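Local structure of putative phosphomethylpyrimidine kinase (Bacteroides thetaiotaomicron, 3MBH) at the interface of chains A and B. The protein probably phosphorylates pyridoxal at the expense of ATP, as a pyridoxal kinase of the phosphomethylpyrimidine kinase family, and is seen here with pyridoxal bound. Numbering follows the deposited sequence. Chains: chain A/B, Putative phosphomethylpyrimidine kinase.

The interface of chains A and B. Residues chain A 47-48, 54-56; chain B 66-67, 70-71, 74.
B:Glu70, on helix 64-74 of chain B, lies across A:Ser47 and the A:Gly54 to A:Ser56 stretch, part of a two-fold interface between copies of the kinase that probably forms a dimer. Its CB packs on A:Ser47 CB at 3.6 Å, and its CG lies over the hydrogen-bonded pair of the A:Ser47 hydroxyl and the backbone N of A:Ser56. A bend at chi2 (-65°) turns the carboxylate along the backbone of A:Gly54 and A:Phe55, with CD 4.0 Å from both A:Ser56 N and the carbonyl carbon of A:Phe55. At the tip OE1 meets a water at 3.0 Å, which also contacts A:Asn48 OD1 and A:Gly54 O and so links the two chains.

The next residue of the helix, B:Trp71, donates from its indole NE1 to A:Ser47 O at 2.8 Å; the bond is fairly straight (161° at H), with the acceptor at the ring edge and in its plane. B:Ile67, a turn earlier, lays CG2 over one face of that indole toward the rim and also packs it on A:Ser47 CA, while CG1 faces the A:Ser56 hydroxyl.

Chain A braces its own side. A:Ser47 OG accepts from the N-H of A:Ser56 and donates to A:Asn48 OD1, approaching from above the amide carbonyl plane. B:Leu74 meets A:Asn48 tip to tip, CD1 lying 3.9 Å from OD1. The amide is held from its other end, where A:Asn48 ND2 donates in plane to A:Gly54 O at 2.8 Å.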
ATOM      1  N   SER A  47     -31.725 -18.230   0.782  1.00 15.70           N
ATOM      2  CA  SER A  47     -30.976 -18.529  -0.422  1.00 15.34           C
ATOM      3  C   SER A  47     -30.393 -17.251  -1.066  1.00 16.02           C
ATOM      4  O   SER A  47     -29.324 -17.279  -1.737  1.00 13.65           O
ATOM      5  CB  SER A  47     -31.897 -19.230  -1.430  1.00 15.73           C
ATOM      6  OG  SER A  47     -33.025 -18.435  -1.807  1.00 14.32           O
ATOM      7  N   ASN A  48     -31.123 -16.152  -0.876  1.00 15.67           N
ATOM      8  CA  ASN A  48     -30.840 -14.881  -1.507  1.00 15.23           C
ATOM      9  C   ASN A  48     -31.737 -13.807  -0.912  1.00 15.70           C
ATOM     10  O   ASN A  48     -32.744 -14.130  -0.276  1.00 14.94           O
ATOM     11  CB  ASN A  48     -31.073 -14.972  -3.017  1.00 15.90           C
ATOM     12  CG  ASN A  48     -32.429 -15.563  -3.399  1.00 15.49           C
ATOM     13  OD1 ASN A  48     -32.532 -16.756  -3.741  1.00 16.21           O
ATOM     14  ND2 ASN A  48     -33.466 -14.730  -3.413  1.00 13.44           N
ATOM     15  N   GLY A  54     -38.089 -14.732  -5.750  1.00 18.70           N
ATOM     16  CA  GLY A  54     -38.398 -15.764  -4.782  1.00 17.98           C
ATOM     17  C   GLY A  54     -37.157 -15.973  -3.907  1.00 17.94           C
ATOM     18  O   GLY A  54     -36.051 -15.481  -4.216  1.00 18.55           O
ATOM     19  N   PHE A  55     -37.357 -16.683  -2.813  1.00 15.69           N
ATOM     20  CA  PHE A  55     -36.284 -16.988  -1.921  1.00 16.49           C
ATOM     21  C   PHE A  55     -36.728 -18.085  -0.973  1.00 16.03           C
ATOM     22  O   PHE A  55     -37.900 -18.174  -0.666  1.00 15.06           O
ATOM     23  CB  PHE A  55     -35.876 -15.732  -1.106  1.00 15.95           C
ATOM     24  CG  PHE A  55     -37.042 -15.033  -0.450  1.00 17.72           C
ATOM     25  CD1 PHE A  55     -37.765 -14.050  -1.136  1.00 16.35           C
ATOM     26  CD2 PHE A  55     -37.397 -15.336   0.827  1.00 17.29           C
ATOM     27  CE1 PHE A  55     -38.830 -13.398  -0.509  1.00 18.87           C
ATOM     28  CE2 PHE A  55     -38.465 -14.690   1.446  1.00 19.72           C
ATOM     29  CZ  PHE A  55     -39.205 -13.764   0.766  1.00 18.74           C
ATOM     30  N   SER A  56     -35.760 -18.879  -0.495  1.00 15.98           N
ATOM     31  CA  SER A  56     -35.956 -19.771   0.649  1.00 15.57           C
ATOM     32  C   SER A  56     -35.857 -18.927   1.898  1.00 15.39           C
ATOM     33  O   SER A  56     -35.178 -17.912   1.903  1.00 15.14           O
ATOM     34  CB  SER A  56     -34.909 -20.892   0.682  1.00 15.61           C
ATOM     35  OG  SER A  56     -33.610 -20.401   0.901  1.00 15.22           O
TER
ATOM     36  N   LYS B  66     -33.562 -26.707   0.044  1.00 15.30           N
ATOM     37  CA  LYS B  66     -34.462 -25.599  -0.302  1.00 16.24           C
ATOM     38  C   LYS B  66     -33.694 -24.425  -0.882  1.00 16.08           C
ATOM     39  O   LYS B  66     -34.178 -23.786  -1.840  1.00 15.99           O
ATOM     40  CB  LYS B  66     -35.287 -25.128   0.883  1.00 16.95           C
ATOM     41  CG  LYS B  66     -36.145 -26.206   1.461  1.00 17.59           C
ATOM     42  CD  LYS B  66     -36.905 -25.759   2.668  1.00 19.71           C
ATOM     43  CE  LYS B  66     -37.791 -26.884   3.211  1.00 21.25           C
ATOM     44  NZ  LYS B  66     -38.693 -26.315   4.246  1.00 22.37           N
ATOM     45  N   ILE B  67     -32.488 -24.197  -0.348  1.00 14.70           N
ATOM     46  CA  ILE B  67     -31.585 -23.163  -0.839  1.00 15.16           C
ATOM     47  C   ILE B  67     -31.066 -23.556  -2.221  1.00 15.68           C
ATOM     48  O   ILE B  67     -31.132 -22.766  -3.166  1.00 17.69           O
ATOM     49  CB  ILE B  67     -30.373 -22.907   0.120  1.00 15.50           C
ATOM     50  CG1 ILE B  67     -30.875 -22.372   1.476  1.00 15.98           C
ATOM     51  CG2 ILE B  67     -29.269 -21.962  -0.573  1.00 12.79           C
ATOM     52  CD1 ILE B  67     -29.793 -22.500   2.632  1.00 14.20           C
ATOM     53  N   GLU B  70     -33.543 -22.942  -4.967  1.00 15.47           N
ATOM     54  CA  GLU B  70     -33.641 -21.553  -5.381  1.00 16.06           C
ATOM     55  C   GLU B  70     -32.456 -21.128  -6.210  1.00 16.21           C
ATOM     56  O   GLU B  70     -32.593 -20.368  -7.183  1.00 16.24           O
ATOM     57  CB  GLU B  70     -33.773 -20.599  -4.198  1.00 15.90           C
ATOM     58  CG  GLU B  70     -34.989 -20.822  -3.348  1.00 18.64           C
ATOM     59  CD  GLU B  70     -36.283 -20.549  -4.079  1.00 21.82           C
ATOM     60  OE1 GLU B  70     -36.337 -19.629  -4.905  1.00 22.91           O
ATOM     61  OE2 GLU B  70     -37.253 -21.283  -3.853  1.00 26.47           O
ATOM     62  N   TRP B  71     -31.275 -21.572  -5.811  1.00 16.41           N
ATOM     63  CA  TRP B  71     -30.088 -21.293  -6.592  1.00 16.40           C
ATOM     64  C   TRP B  71     -30.221 -21.827  -8.064  1.00 17.76           C
ATOM     65  O   TRP B  71     -29.757 -21.156  -9.002  1.00 17.40           O
ATOM     66  CB  TRP B  71     -28.842 -21.856  -5.895  1.00 16.35           C
ATOM     67  CG  TRP B  71     -28.360 -21.048  -4.701  1.00 15.58           C
ATOM     68  CD1 TRP B  71     -28.884 -19.880  -4.235  1.00 14.70           C
ATOM     69  CD2 TRP B  71     -27.253 -21.334  -3.881  1.00 15.49           C
ATOM     70  NE1 TRP B  71     -28.190 -19.442  -3.165  1.00 17.62           N
ATOM     71  CE2 TRP B  71     -27.171 -20.306  -2.915  1.00 15.42           C
ATOM     72  CE3 TRP B  71     -26.340 -22.379  -3.821  1.00 17.68           C
ATOM     73  CZ2 TRP B  71     -26.199 -20.290  -1.925  1.00 16.28           C
ATOM     74  CZ3 TRP B  71     -25.369 -22.345  -2.865  1.00 17.72           C
ATOM     75  CH2 TRP B  71     -25.303 -21.302  -1.919  1.00 15.89           C
ATOM     76  N   LEU B  74     -32.419 -19.373  -9.910  1.00 20.61           N
ATOM     77  CA  LEU B  74     -31.712 -18.109 -10.166  1.00 20.94           C
ATOM     78  C   LEU B  74     -30.706 -18.275 -11.273  1.00 21.35           C
ATOM     79  O   LEU B  74     -30.169 -17.293 -11.760  1.00 21.80           O
ATOM     80  CB  LEU B  74     -30.925 -17.667  -8.951  1.00 20.87           C
ATOM     81  CG  LEU B  74     -31.527 -16.950  -7.787  1.00 23.69           C
ATOM     82  CD1 LEU B  74     -30.346 -16.483  -6.918  1.00 25.72           C
ATOM     83  CD2 LEU B  74     -32.362 -15.797  -8.338  1.00 26.06           C
TER
HETATM   84  O   HOH W   1     -34.425 -17.496  -5.898  1.00 21.66           O